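Local coordinates for LRA-12 (Uncultured bacterium, PDB 5AEB), which probably hydrolyses beta-lactam antibiotics, carbapenems among them, as a class B3 metallo-beta-lactamase with two zinc ions in its active site, at residues S120-G125 against S199-I204; P159-G164 against M186-I191; Y21-I26 against K68-K73; I33-L38 against A60-N65; L169-D174 against S178-I183. All coordinates share one frame; numbering follows the deposited sequence.

Interaction 1 (S120-G125 against S199-I204); sequences SDYAFG and SSYPGI
The ring of Tyr122 takes the edge of Tyr201 on one face and the methyl of Ala123 on the opposite one. The two tyrosines form a T-shaped pair, with centroids 4.9 Å apart and planes at 68°. Tyr201 CD2 sits over the centre of the Tyr122 ring and comes within 3.6 Å of Tyr122 CD1. One face of the Tyr201 ring lies against CB of Ile204. The far end of Ile204 also reaches Tyr122, with CD1 3.7 Å from Tyr122 CE2. Ser200 OG lies beside the root of the same ring, 3.8 Å from Tyr122 CB. Asp121 shapes the first loop as an Asx turn: its OD1 accepts from Ala123 N at 2.6 Å and also from Phe124 N. Both tyrosine hydroxyls bond elsewhere, Tyr122 OH to the backbone of zinc ligand His161 and Tyr201 OH to Asp207. The contact itself has no hydrogen bond. Aromatic and apolar packing joins the two loops here, while the hydroxyls tie both rings to their surroundings.

Interaction 2 (P159-G164 against M186-I191); sequences PGHTKG and MPTIVI. With ZN (zinc ion), chain D.
This contact lies at the dinuclear zinc site of a metallo-beta-lactamase, where a first-shell zinc ligand, His161, meets the second-shell residues Thr188 and Val190. Segment 159-164 is the loop between strands 151-157 and 166-173. Segment 186-191 follows strand 178-184 and leads toward helix 204-216. In His161, NE2 points to the metal and ND1 to segment 186-191. Its CG stands anti to the backbone N (chi1 -173°), and the imidazole runs alongside Thr188, pointing the same way. Thr188 O lies in the ring plane, at the edge, and accepts a weak hydrogen bond from His161 ND1 at 3.3 Å. Thr188 OG1 is also close to ND1, at 2.9 Å. The carbonyl may help hold the rotation of the ring, and it is itself bonded to Tyr208. Val190 crosses the imidazole at about a right angle, and its CG2 comes within 3.3 Å of His161 CE1. Pro187 is the centre of an inverse gamma turn, closed by Thr188 N bonding to Met186 O at 2.8 Å. Gln84 and His86 complete the protein ligands of this zinc. His161 NE2 binds the zinc at 1.8 Å, and a water takes another position at 1.9 Å.

Interaction 3 (Y21-I26 against K68-K73); sequences YRPFRI and KALGFK. With SO4 (sulfate ion), chain F.
Pro23 meets Leu70 where the chain entering an edge strand passes the C-terminal end of a helix, with their CA atoms 7.2 Å apart. Residues 24-26 belong to strand 24-27, an outermost strand of the seven-stranded mixed sheet. Helix 60-69 ends in a Schellman motif: Gly71 takes a positive phi of 75°, and its N bonds to Lys68 O at 2.7 Å. No hydrogen bond joins the two segments. The contact is apolar, and Pro23 is its main piece on the strand side. Its CB packs against Leu70 CG at 4.1 Å, and its CG touches Ala69 CB at 4.2 Å. Leu70 CG is anti to the carbonyl carbon (chi1 -62°), and its CD2 lies beside the Pro23 carbonyl, 3.9 Å from Pro23 O. Leu70 also touches Tyr31 of strand 30-32 and Ile33 in the loop after it. Phe24 points away from the helix end, and its ring stacks with His237. Arg25 leaves the contact on an extended chain, and its NE bonds to Gly28 O. At its tip it holds a sulfate, probably from the crystallisation liquor. O4 of this ion lies near the guanidinium plane and accepts from Arg25 NH1 at 2.7 Å.

Interaction 4 (I33-L38 against A60-N65); sequences IGTYDL and ALQIKN
Gln62 turns its amide oxygen to a methyl group, with OE1 only 3.2 Å from Thr35 CG2. The two side chains cross at about a right angle, and no direct hydrogen bond links the segments. A water bridges instead. It lies 2.7 Å from Gly34 O and 2.6 Å from Gln62 OE1, between the loop and helix 60-69. More acceptors surround this water than it has protons, so its bonds may be shared. Thr35 OG1 lies between the backbone N and the carbonyl carbon (chi1 70°), and this leaves CG2 anti to the carbonyl carbon, turned to Gln62. OG1 accepts from Leu38 N at 2.8 Å, an ST motif, and is also bonded to Trp17 O. Beside this polar part, Ile33 crosses Ile63, with Ile33 CD1 4.1 Å from Ile63 CG2. Ile63 also packs on Ile96 of helix 93-100. Asp37 OD2, in the same loop, bonds to ND1 of zinc ligand His227, a second-shell link. The buried contact thus joins helix to loop by apolar packing and a water.

Interaction 5 (L169-D174 against S178-I183); sequences LFDTKD and SYRILI
Phe170 pairs with Ile181 in a beta hairpin made by strands 166-173 and 178-184, neighbours in the five-stranded sheet. Backbone bonds come first. Phe170 with Ile181 and Thr172 with Tyr179 are hydrogen-bonded antiparallel pairs; Ile181 N reaches Phe170 O at 2.7 Å, and Tyr179 N reaches Thr172 O at 2.7 Å. Apolar contacts fill the face that carries Phe170 and Ile181. Ile181 CB makes a CH-pi contact over one ring face, 4.1 Å from the Phe170 centroid, and Ile183 CD1 touches Phe170 CE1 at 3.8 Å. On the other face, Leu169 CD1 packs against the Arg180 CD methylene at 3.5 Å. Among the polar groups, Asp174 OD2 lies at the edge of the Tyr179 ring. Asp174 OD2 bonds to Tyr243 OH, and Asp174 OD1 takes Arg177 N. Asp171 and Arg180 share the Leu169 face and form a side-on salt bridge. Arg180, bent at chi2 (73°) and chi3, gives NE to Asp171 OD1 at 2.6 Å and NH2 to the syn lone pair of Asp171 OD2 at 3.1 Å.

How the interactions relate
Interactions 1 and 2 lie on one side of the chain's centre, with centres 10 Å apart. They touch directly: Lys163 NZ is 2.6 Å from Ser200 O, and Phe124 packs on Val190. Interaction 2 holds a zinc ligand, and the side chain of Tyr122 in interaction 1 is about 8 Å from a zinc ion. Interactions 3 and 4 share helix 60-69 and also have centres 10 Å apart; Leu70 CD1 meets Ile33 CG2 at 3.8 Å. The side chain of Thr35 in interaction 4 is about 10 Å from a zinc ion. Interaction 5 touches interaction 3 through Arg25 NH2 and Asp174 CB, 3.6 Å apart. Its hairpin lies within the loop closed by interaction 2.

Interaction 1 (S120-G125 against S199-I204)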
# COMPACT_ATOMS: atom_id res chain seq x y z
N SER A 120 -11.72 -12.12 10.13
CA SER A 120 -10.99 -12.17 11.40
C SER A 120 -10.23 -10.84 11.69
O SER A 120 -9.39 -10.79 12.60
CB SER A 120 -10.02 -13.34 11.41
OG SER A 120 -8.95 -13.11 10.51
N ASP A 121 -10.52 -9.79 10.93
CA ASP A 121 -9.91 -8.48 11.17
C ASP A 121 -10.09 -8.05 12.65
O ASP A 121 -11.21 -8.03 13.15
CB ASP A 121 -10.49 -7.42 10.22
CG ASP A 121 -9.81 -6.04 10.37
OD1 ASP A 121 -9.79 -5.49 11.49
OD2 ASP A 121 -9.31 -5.49 9.36
N TYR A 122 -9.00 -7.70 13.33
CA TYR A 122 -9.10 -7.31 14.76
C TYR A 122 -10.10 -6.16 15.00
O TYR A 122 -10.71 -6.10 16.06
CB TYR A 122 -7.73 -6.97 15.39
CG TYR A 122 -7.15 -5.60 15.00
CD1 TYR A 122 -6.36 -5.45 13.85
CD2 TYR A 122 -7.40 -4.46 15.79
CE1 TYR A 122 -5.84 -4.21 13.49
CE2 TYR A 122 -6.88 -3.22 15.44
CZ TYR A 122 -6.09 -3.09 14.28
OH TYR A 122 -5.57 -1.85 13.93
N ALA A 123 -10.27 -5.28 14.02
CA ALA A 123 -11.08 -4.08 14.19
C ALA A 123 -12.45 -4.19 13.54
O ALA A 123 -13.43 -3.65 14.05
CB ALA A 123 -10.34 -2.85 13.67
N PHE A 124 -12.52 -4.90 12.42
CA PHE A 124 -13.76 -4.98 11.68
C PHE A 124 -14.22 -6.40 11.43
O PHE A 124 -15.09 -6.63 10.61
CB PHE A 124 -13.62 -4.25 10.35
CG PHE A 124 -13.19 -2.83 10.50
CD1 PHE A 124 -14.00 -1.91 11.18
CD2 PHE A 124 -11.97 -2.40 9.98
CE1 PHE A 124 -13.60 -0.60 11.33
CE2 PHE A 124 -11.57 -1.09 10.12
CZ PHE A 124 -12.39 -0.18 10.80
N GLY A 125 -13.62 -7.35 12.14
CA GLY A 125 -13.97 -8.75 11.98
C GLY A 125 -15.35 -9.07 12.49
O GLY A 125 -16.16 -8.17 12.80
N SER A 199 -8.57 -6.44 22.59
CA SER A 199 -8.03 -7.67 23.18
C SER A 199 -7.54 -8.76 22.18
O SER A 199 -6.58 -9.49 22.51
CB SER A 199 -8.98 -8.24 24.27
OG SER A 199 -9.11 -7.37 25.39
N SER A 200 -8.17 -8.87 21.00
CA SER A 200 -7.75 -9.86 19.98
C SER A 200 -6.51 -9.41 19.17
O SER A 200 -6.22 -9.94 18.08
CB SER A 200 -8.89 -10.20 19.02
OG SER A 200 -9.17 -9.08 18.20
N TYR A 201 -5.83 -8.39 19.68
CA TYR A 201 -4.57 -7.92 19.14
C TYR A 201 -3.76 -7.47 20.35
O TYR A 201 -3.60 -6.27 20.58
CB TYR A 201 -4.81 -6.78 18.16
CG TYR A 201 -3.59 -6.38 17.33
CD1 TYR A 201 -2.32 -6.92 17.59
CD2 TYR A 201 -3.71 -5.43 16.34
CE1 TYR A 201 -1.21 -6.53 16.84
CE2 TYR A 201 -2.61 -5.03 15.59
CZ TYR A 201 -1.37 -5.58 15.85
OH TYR A 201 -0.29 -5.17 15.10
N PRO A 202 -3.23 -8.44 21.14
CA PRO A 202 -2.55 -8.15 22.40
C PRO A 202 -1.30 -7.28 22.23
O PRO A 202 -1.02 -6.44 23.07
CB PRO A 202 -2.19 -9.54 22.94
CG PRO A 202 -3.05 -10.50 22.19
CD PRO A 202 -3.22 -9.89 20.84
N GLY A 203 -0.56 -7.45 21.14
CA GLY A 203 0.64 -6.67 20.95
C GLY A 203 0.44 -5.36 20.21
O GLY A 203 1.42 -4.77 19.76
N ILE A 204 -0.82 -4.89 20.10
CA ILE A 204 -1.10 -3.72 19.27
C ILE A 204 -0.29 -2.48 19.65
O ILE A 204 0.24 -1.80 18.75
CB ILE A 204 -2.61 -3.38 19.10
CG1 ILE A 204 -2.81 -2.42 17.91
CG2 ILE A 204 -3.23 -2.79 20.37
CD1 ILE A 204 -4.23 -1.90 17.72

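Interaction 2 (P159-G164 against M186-I191)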
# COMPACT_ATOMS: atom_id res chain seq x y z
N PRO A 159 3.81 -3.22 11.60
CA PRO A 159 2.48 -3.57 12.09
C PRO A 159 1.78 -2.48 12.87
O PRO A 159 2.41 -1.51 13.33
CB PRO A 159 2.76 -4.81 12.99
CG PRO A 159 4.12 -4.54 13.52
CD PRO A 159 4.86 -3.99 12.31
N GLY A 160 0.48 -2.65 13.01
CA GLY A 160 -0.31 -1.82 13.92
C GLY A 160 -1.59 -1.47 13.23
O GLY A 160 -2.66 -1.85 13.70
N HIS A 161 -1.49 -0.73 12.12
CA HIS A 161 -2.66 -0.47 11.25
C HIS A 161 -3.34 -1.79 10.96
O HIS A 161 -4.58 -1.89 11.10
CB HIS A 161 -2.29 0.23 9.96
CG HIS A 161 -3.51 0.65 9.12
ND1 HIS A 161 -4.19 1.78 9.35
CD2 HIS A 161 -4.15 0.02 8.04
CE1 HIS A 161 -5.21 1.88 8.49
NE2 HIS A 161 -5.18 0.81 7.67
N THR A 162 -2.56 -2.79 10.54
CA THR A 162 -3.00 -4.17 10.50
C THR A 162 -1.91 -4.98 11.18
O THR A 162 -0.80 -4.48 11.45
CB THR A 162 -3.36 -4.70 9.08
OG1 THR A 162 -2.20 -4.74 8.23
CG2 THR A 162 -4.41 -3.87 8.44
N LYS A 163 -2.21 -6.23 11.51
CA LYS A 163 -1.20 -7.09 12.13
C LYS A 163 0.00 -7.32 11.18
O LYS A 163 1.10 -7.61 11.64
CB LYS A 163 -1.80 -8.42 12.57
CG LYS A 163 -2.96 -8.27 13.53
CD LYS A 163 -3.41 -9.64 14.05
CE LYS A 163 -4.73 -9.52 14.81
NZ LYS A 163 -4.72 -10.41 16.01
N GLY A 164 -0.23 -7.22 9.86
CA GLY A 164 0.84 -7.41 8.88
C GLY A 164 1.06 -6.21 7.97
O GLY A 164 1.59 -6.36 6.88
N MET A 186 1.46 4.28 6.35
CA MET A 186 1.47 5.20 7.53
C MET A 186 0.74 4.53 8.72
O MET A 186 -0.33 3.93 8.52
CB MET A 186 0.86 6.57 7.19
CG MET A 186 1.50 7.25 5.96
SD MET A 186 3.30 7.22 6.04
CE MET A 186 3.61 8.58 7.17
N PRO A 187 1.30 4.62 9.95
CA PRO A 187 0.68 3.97 11.12
C PRO A 187 -0.50 4.75 11.68
O PRO A 187 -0.43 5.30 12.77
CB PRO A 187 1.84 3.92 12.13
CG PRO A 187 2.64 5.15 11.78
CD PRO A 187 2.59 5.26 10.29
N THR A 188 -1.57 4.83 10.91
CA THR A 188 -2.76 5.44 11.38
C THR A 188 -3.46 4.42 12.29
O THR A 188 -3.21 3.22 12.18
CB THR A 188 -3.65 5.86 10.19
OG1 THR A 188 -3.94 4.71 9.39
CG2 THR A 188 -2.92 6.94 9.32
N ILE A 189 -4.29 4.93 13.19
CA ILE A 189 -5.05 4.10 14.11
C ILE A 189 -6.50 4.03 13.66
O ILE A 189 -7.16 5.06 13.39
CB ILE A 189 -4.95 4.62 15.55
CG1 ILE A 189 -3.49 4.58 16.02
CG2 ILE A 189 -5.90 3.86 16.49
CD1 ILE A 189 -3.25 5.35 17.29
N VAL A 190 -6.99 2.81 13.62
CA VAL A 190 -8.27 2.52 13.02
C VAL A 190 -9.36 2.43 14.10
O VAL A 190 -10.53 2.67 13.82
CB VAL A 190 -8.14 1.22 12.17
CG1 VAL A 190 -9.47 0.49 12.01
CG2 VAL A 190 -7.54 1.53 10.81
N ILE A 191 -8.97 2.07 15.31
CA ILE A 191 -9.91 1.87 16.42
C ILE A 191 -10.29 3.17 17.11
O ILE A 191 -9.54 4.15 17.12
CB ILE A 191 -9.38 0.86 17.47
CG1 ILE A 191 -7.85 0.95 17.59
CG2 ILE A 191 -9.78 -0.54 17.06
CD1 ILE A 191 -7.31 1.17 18.99
ZN ZN D . -6.37 0.35 6.45
O HOH W 1 -7.14 1.42 5.11

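Interaction 3 (Y21-I26 against K68-K73)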
# COMPACT_ATOMS: atom_id res chain seq x y z
N TYR A 21 -8.54 8.51 -11.70
CA TYR A 21 -7.48 9.49 -11.74
C TYR A 21 -6.50 9.08 -12.83
O TYR A 21 -6.21 7.90 -13.00
CB TYR A 21 -6.76 9.57 -10.39
CG TYR A 21 -5.71 10.65 -10.37
CD1 TYR A 21 -6.07 11.98 -10.16
CD2 TYR A 21 -4.35 10.35 -10.58
CE1 TYR A 21 -5.12 12.98 -10.15
CE2 TYR A 21 -3.39 11.36 -10.58
CZ TYR A 21 -3.79 12.66 -10.36
OH TYR A 21 -2.86 13.67 -10.36
N ARG A 22 -5.97 10.06 -13.55
CA ARG A 22 -5.09 9.78 -14.66
C ARG A 22 -3.76 9.22 -14.15
O ARG A 22 -3.09 9.86 -13.34
CB ARG A 22 -4.87 11.07 -15.45
CG ARG A 22 -4.14 10.85 -16.74
CD ARG A 22 -3.93 12.15 -17.47
NE ARG A 22 -3.21 11.87 -18.71
CZ ARG A 22 -2.20 12.59 -19.18
NH1 ARG A 22 -1.77 13.66 -18.51
NH2 ARG A 22 -1.63 12.24 -20.32
N PRO A 23 -3.38 8.01 -14.63
CA PRO A 23 -2.14 7.35 -14.16
C PRO A 23 -0.90 8.12 -14.62
O PRO A 23 -0.94 8.79 -15.65
CB PRO A 23 -2.21 5.97 -14.84
CG PRO A 23 -3.02 6.19 -16.08
CD PRO A 23 -4.05 7.24 -15.70
N PHE A 24 0.16 8.09 -13.82
CA PHE A 24 1.40 8.82 -14.10
C PHE A 24 2.64 8.15 -13.56
O PHE A 24 2.57 7.34 -12.62
CB PHE A 24 1.32 10.28 -13.60
CG PHE A 24 1.32 10.44 -12.10
CD1 PHE A 24 0.14 10.24 -11.36
CD2 PHE A 24 2.47 10.85 -11.42
CE1 PHE A 24 0.13 10.41 -9.97
CE2 PHE A 24 2.47 11.00 -10.04
CZ PHE A 24 1.30 10.79 -9.30
N ARG A 25 3.76 8.52 -14.15
CA ARG A 25 5.07 8.13 -13.69
C ARG A 25 5.51 9.07 -12.54
O ARG A 25 5.54 10.28 -12.68
CB ARG A 25 6.04 8.23 -14.88
CG ARG A 25 7.42 7.61 -14.67
CD ARG A 25 8.28 7.84 -15.92
NE ARG A 25 9.61 7.28 -15.72
CZ ARG A 25 10.73 7.68 -16.33
NH1 ARG A 25 10.69 8.67 -17.22
NH2 ARG A 25 11.90 7.10 -16.05
N ILE A 26 5.82 8.47 -11.39
CA ILE A 26 6.33 9.17 -10.26
C ILE A 26 7.86 9.33 -10.42
O ILE A 26 8.37 10.45 -10.37
CB ILE A 26 5.99 8.42 -8.94
CG1 ILE A 26 4.45 8.32 -8.77
CG2 ILE A 26 6.64 9.09 -7.74
CD1 ILE A 26 4.01 7.08 -8.01
N LYS A 68 -2.77 -0.12 -19.14
CA LYS A 68 -2.88 -0.05 -20.60
C LYS A 68 -2.51 1.34 -21.10
O LYS A 68 -1.69 1.48 -22.00
CB LYS A 68 -4.32 -0.38 -21.04
CG LYS A 68 -4.39 -1.21 -22.32
CD LYS A 68 -5.84 -1.56 -22.68
CE LYS A 68 -6.23 -0.90 -23.99
NZ LYS A 68 -5.35 -1.41 -25.09
N ALA A 69 -3.13 2.36 -20.47
CA ALA A 69 -2.93 3.78 -20.78
C ALA A 69 -1.49 4.24 -20.69
O ALA A 69 -1.09 5.15 -21.39
CB ALA A 69 -3.83 4.65 -19.91
N LEU A 70 -0.71 3.63 -19.82
CA LEU A 70 0.72 3.91 -19.77
C LEU A 70 1.50 3.09 -20.79
O LEU A 70 2.72 3.16 -20.85
CB LEU A 70 1.26 3.65 -18.37
CG LEU A 70 0.73 4.46 -17.20
CD1 LEU A 70 1.18 3.78 -15.91
CD2 LEU A 70 1.19 5.92 -17.26
N GLY A 71 0.80 2.30 -21.60
CA GLY A 71 1.47 1.48 -22.61
C GLY A 71 2.18 0.25 -22.07
O GLY A 71 3.10 -0.25 -22.72
N PHE A 72 1.77 -0.21 -20.89
CA PHE A 72 2.20 -1.52 -20.38
C PHE A 72 1.10 -2.57 -20.55
O PHE A 72 -0.04 -2.23 -20.85
CB PHE A 72 2.69 -1.44 -18.90
CG PHE A 72 3.80 -0.46 -18.71
CD1 PHE A 72 5.09 -0.76 -19.16
CD2 PHE A 72 3.55 0.79 -18.18
CE1 PHE A 72 6.12 0.17 -19.03
CE2 PHE A 72 4.58 1.72 -18.04
CZ PHE A 72 5.86 1.41 -18.46
N LYS A 73 1.47 -3.83 -20.38
CA LYS A 73 0.58 -4.94 -20.66
C LYS A 73 0.21 -5.64 -19.36
O LYS A 73 1.10 -6.06 -18.60
CB LYS A 73 1.26 -5.93 -21.59
CG LYS A 73 1.29 -5.54 -23.05
CD LYS A 73 2.22 -6.45 -23.83
CE LYS A 73 1.74 -7.90 -23.82
NZ LYS A 73 2.60 -8.74 -24.72
S SO4 F . 14.08 9.02 -18.60
O1 SO4 F . 15.45 9.56 -18.46
O2 SO4 F . 14.16 7.53 -18.55
O3 SO4 F . 13.48 9.48 -19.88
O4 SO4 F . 13.23 9.58 -17.51

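Interaction 4 (I33-L38 against A60-N65)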
# COMPACT_ATOMS: atom_id res chain seq x y z
N ILE A 33 -1.14 4.13 -10.43
CA ILE A 33 -2.24 3.58 -11.24
C ILE A 33 -3.53 3.43 -10.44
O ILE A 33 -4.40 2.60 -10.76
CB ILE A 33 -1.85 2.23 -11.92
CG1 ILE A 33 -1.44 1.21 -10.87
CG2 ILE A 33 -0.77 2.45 -12.98
CD1 ILE A 33 -1.34 -0.22 -11.39
N GLY A 34 -3.66 4.25 -9.42
CA GLY A 34 -4.75 4.05 -8.47
C GLY A 34 -5.90 5.00 -8.73
O GLY A 34 -5.98 5.62 -9.82
N THR A 35 -6.77 5.14 -7.74
CA THR A 35 -7.87 6.06 -7.86
C THR A 35 -7.43 7.42 -7.34
O THR A 35 -6.26 7.64 -7.06
CB THR A 35 -9.14 5.58 -7.12
OG1 THR A 35 -8.96 5.62 -5.69
CG2 THR A 35 -9.53 4.20 -7.59
N TYR A 36 -8.38 8.33 -7.23
CA TYR A 36 -8.06 9.66 -6.80
C TYR A 36 -7.46 9.63 -5.37
O TYR A 36 -6.54 10.40 -5.11
CB TYR A 36 -9.27 10.59 -6.91
CG TYR A 36 -8.92 12.04 -6.63
CD1 TYR A 36 -8.93 12.52 -5.33
CD2 TYR A 36 -8.58 12.92 -7.67
CE1 TYR A 36 -8.60 13.83 -5.04
CE2 TYR A 36 -8.25 14.25 -7.39
CZ TYR A 36 -8.26 14.69 -6.07
OH TYR A 36 -7.93 15.98 -5.72
N ASP A 37 -7.95 8.74 -4.50
CA ASP A 37 -7.38 8.53 -3.14
C ASP A 37 -6.81 7.13 -2.81
O ASP A 37 -5.96 7.02 -1.94
CB ASP A 37 -8.36 8.95 -2.03
CG ASP A 37 -7.65 9.16 -0.67
OD1 ASP A 37 -6.69 9.96 -0.57
OD2 ASP A 37 -8.05 8.51 0.31
N LEU A 38 -7.25 6.06 -3.47
CA LEU A 38 -6.68 4.73 -3.18
C LEU A 38 -5.46 4.48 -4.05
O LEU A 38 -5.55 4.31 -5.26
CB LEU A 38 -7.72 3.61 -3.27
CG LEU A 38 -8.99 3.93 -2.47
CD1 LEU A 38 -9.99 2.79 -2.53
CD2 LEU A 38 -8.61 4.23 -1.01
N ALA A 60 -10.96 -2.85 -10.25
CA ALA A 60 -10.22 -3.67 -11.21
C ALA A 60 -10.23 -3.11 -12.65
O ALA A 60 -9.18 -3.12 -13.32
CB ALA A 60 -10.68 -5.11 -11.17
N LEU A 61 -11.37 -2.61 -13.11
CA LEU A 61 -11.46 -1.95 -14.44
C LEU A 61 -10.46 -0.79 -14.61
O LEU A 61 -9.71 -0.75 -15.59
CB LEU A 61 -12.88 -1.50 -14.75
CG LEU A 61 -13.17 -0.68 -16.04
CD1 LEU A 61 -12.65 -1.38 -17.31
CD2 LEU A 61 -14.67 -0.38 -16.13
N GLN A 62 -10.47 0.16 -13.66
CA GLN A 62 -9.59 1.33 -13.73
C GLN A 62 -8.13 0.92 -13.75
O GLN A 62 -7.35 1.50 -14.47
CB GLN A 62 -9.78 2.21 -12.49
CG GLN A 62 -10.94 3.16 -12.54
CD GLN A 62 -11.09 3.83 -11.19
OE1 GLN A 62 -10.19 4.55 -10.75
NE2 GLN A 62 -12.20 3.56 -10.51
N ILE A 63 -7.76 -0.02 -12.88
CA ILE A 63 -6.39 -0.52 -12.79
C ILE A 63 -5.89 -1.10 -14.13
O ILE A 63 -4.83 -0.68 -14.63
CB ILE A 63 -6.23 -1.53 -11.62
CG1 ILE A 63 -6.40 -0.79 -10.30
CG2 ILE A 63 -4.87 -2.23 -11.68
CD1 ILE A 63 -6.90 -1.66 -9.17
N LYS A 64 -6.67 -2.01 -14.71
CA LYS A 64 -6.35 -2.58 -16.02
C LYS A 64 -6.21 -1.47 -17.06
O LYS A 64 -5.27 -1.49 -17.85
CB LYS A 64 -7.41 -3.60 -16.50
CG LYS A 64 -7.85 -4.63 -15.46
CD LYS A 64 -8.05 -6.06 -15.98
CE LYS A 64 -9.04 -6.23 -17.13
NZ LYS A 64 -10.31 -6.88 -16.71
N ASN A 65 -7.13 -0.50 -17.03
CA ASN A 65 -7.13 0.62 -17.99
C ASN A 65 -5.90 1.50 -17.81
O ASN A 65 -5.27 1.89 -18.80
CB ASN A 65 -8.37 1.49 -17.84
CG ASN A 65 -9.61 0.85 -18.43
OD1 ASN A 65 -9.54 -0.11 -19.22
ND2 ASN A 65 -10.78 1.36 -18.03
O HOH W 2 -7.95 5.63 -11.61

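Interaction 5 (L169-D174 against S178-I183)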
# COMPACT_ATOMS: atom_id res chain seq x y z
N LEU A 169 10.74 -0.69 0.42
CA LEU A 169 11.87 0.17 0.15
C LEU A 169 12.63 -0.42 -1.05
O LEU A 169 12.99 -1.62 -1.06
CB LEU A 169 12.77 0.18 1.39
CG LEU A 169 14.00 1.08 1.50
CD1 LEU A 169 13.54 2.53 1.52
CD2 LEU A 169 14.70 0.68 2.83
N PHE A 170 12.84 0.41 -2.08
CA PHE A 170 13.55 -0.01 -3.29
C PHE A 170 14.14 1.16 -4.07
O PHE A 170 13.62 2.29 -4.00
CB PHE A 170 12.66 -0.84 -4.24
CG PHE A 170 11.61 -0.03 -4.94
CD1 PHE A 170 10.46 0.41 -4.25
CD2 PHE A 170 11.76 0.30 -6.29
CE1 PHE A 170 9.50 1.19 -4.89
CE2 PHE A 170 10.78 1.06 -6.94
CZ PHE A 170 9.66 1.51 -6.25
N ASP A 171 15.21 0.86 -4.80
CA ASP A 171 15.83 1.79 -5.72
C ASP A 171 15.28 1.66 -7.15
O ASP A 171 15.09 0.55 -7.63
CB ASP A 171 17.34 1.57 -5.74
CG ASP A 171 17.97 1.95 -4.43
OD1 ASP A 171 17.50 2.93 -3.82
OD2 ASP A 171 18.94 1.29 -4.01
N THR A 172 14.98 2.80 -7.78
CA THR A 172 14.81 2.87 -9.23
C THR A 172 15.74 3.89 -9.83
O THR A 172 16.30 4.72 -9.12
CB THR A 172 13.48 3.50 -9.67
OG1 THR A 172 12.68 3.87 -8.56
CG2 THR A 172 12.76 2.63 -10.60
N LYS A 173 15.82 3.88 -11.15
CA LYS A 173 16.57 4.89 -11.86
C LYS A 173 15.84 5.38 -13.12
O LYS A 173 15.08 4.63 -13.75
CB LYS A 173 17.96 4.36 -12.21
CG LYS A 173 17.93 3.17 -13.16
CD LYS A 173 19.33 2.79 -13.62
CE LYS A 173 20.10 2.00 -12.57
NZ LYS A 173 21.53 1.82 -13.00
N ASP A 174 16.03 6.65 -13.44
CA ASP A 174 15.77 7.14 -14.77
C ASP A 174 17.13 7.26 -15.49
O ASP A 174 18.10 6.67 -15.02
CB ASP A 174 14.95 8.44 -14.74
CG ASP A 174 15.60 9.56 -13.92
OD1 ASP A 174 16.85 9.64 -13.87
OD2 ASP A 174 14.83 10.39 -13.37
N SER A 178 19.38 7.82 -9.88
CA SER A 178 18.83 6.76 -9.08
C SER A 178 18.07 7.35 -7.85
O SER A 178 18.47 8.39 -7.29
CB SER A 178 19.96 5.80 -8.69
OG SER A 178 19.49 4.61 -8.08
N TYR A 179 16.95 6.73 -7.47
CA TYR A 179 16.11 7.18 -6.34
C TYR A 179 15.79 6.03 -5.39
O TYR A 179 15.46 4.92 -5.82
CB TYR A 179 14.78 7.77 -6.81
CG TYR A 179 14.89 8.97 -7.69
CD1 TYR A 179 14.98 10.23 -7.15
CD2 TYR A 179 14.89 8.84 -9.09
CE1 TYR A 179 15.08 11.35 -7.96
CE2 TYR A 179 15.00 9.95 -9.92
CZ TYR A 179 15.08 11.21 -9.33
OH TYR A 179 15.18 12.36 -10.08
N ARG A 180 15.88 6.32 -4.10
CA ARG A 180 15.49 5.36 -3.09
C ARG A 180 14.02 5.68 -2.74
O ARG A 180 13.71 6.76 -2.24
CB ARG A 180 16.45 5.50 -1.91
CG ARG A 180 16.04 4.82 -0.62
CD ARG A 180 16.15 3.31 -0.66
NE ARG A 180 17.43 2.83 -1.18
CZ ARG A 180 18.45 2.39 -0.45
NH1 ARG A 180 18.38 2.39 0.86
NH2 ARG A 180 19.55 1.96 -1.07
N ILE A 181 13.12 4.76 -3.04
CA ILE A 181 11.69 5.00 -2.86
C ILE A 181 11.16 4.20 -1.66
O ILE A 181 11.44 3.01 -1.56
CB ILE A 181 10.90 4.52 -4.10
CG1 ILE A 181 11.49 5.13 -5.41
CG2 ILE A 181 9.41 4.77 -3.91
CD1 ILE A 181 10.94 6.51 -5.74
N LEU A 182 10.42 4.86 -0.76
CA LEU A 182 9.61 4.20 0.28
C LEU A 182 8.13 4.23 -0.10
O LEU A 182 7.52 5.31 -0.25
CB LEU A 182 9.75 4.92 1.61
CG LEU A 182 8.98 4.42 2.84
CD1 LEU A 182 9.36 3.00 3.22
CD2 LEU A 182 9.26 5.37 3.99
N ILE A 183 7.56 3.05 -0.28
CA ILE A 183 6.11 2.96 -0.40
C ILE A 183 5.68 2.67 1.02
O ILE A 183 5.84 1.55 1.49
CB ILE A 183 5.66 1.84 -1.33
CG1 ILE A 183 6.21 2.09 -2.76
CG2 ILE A 183 4.14 1.70 -1.29
CD1 ILE A 183 5.93 0.95 -3.72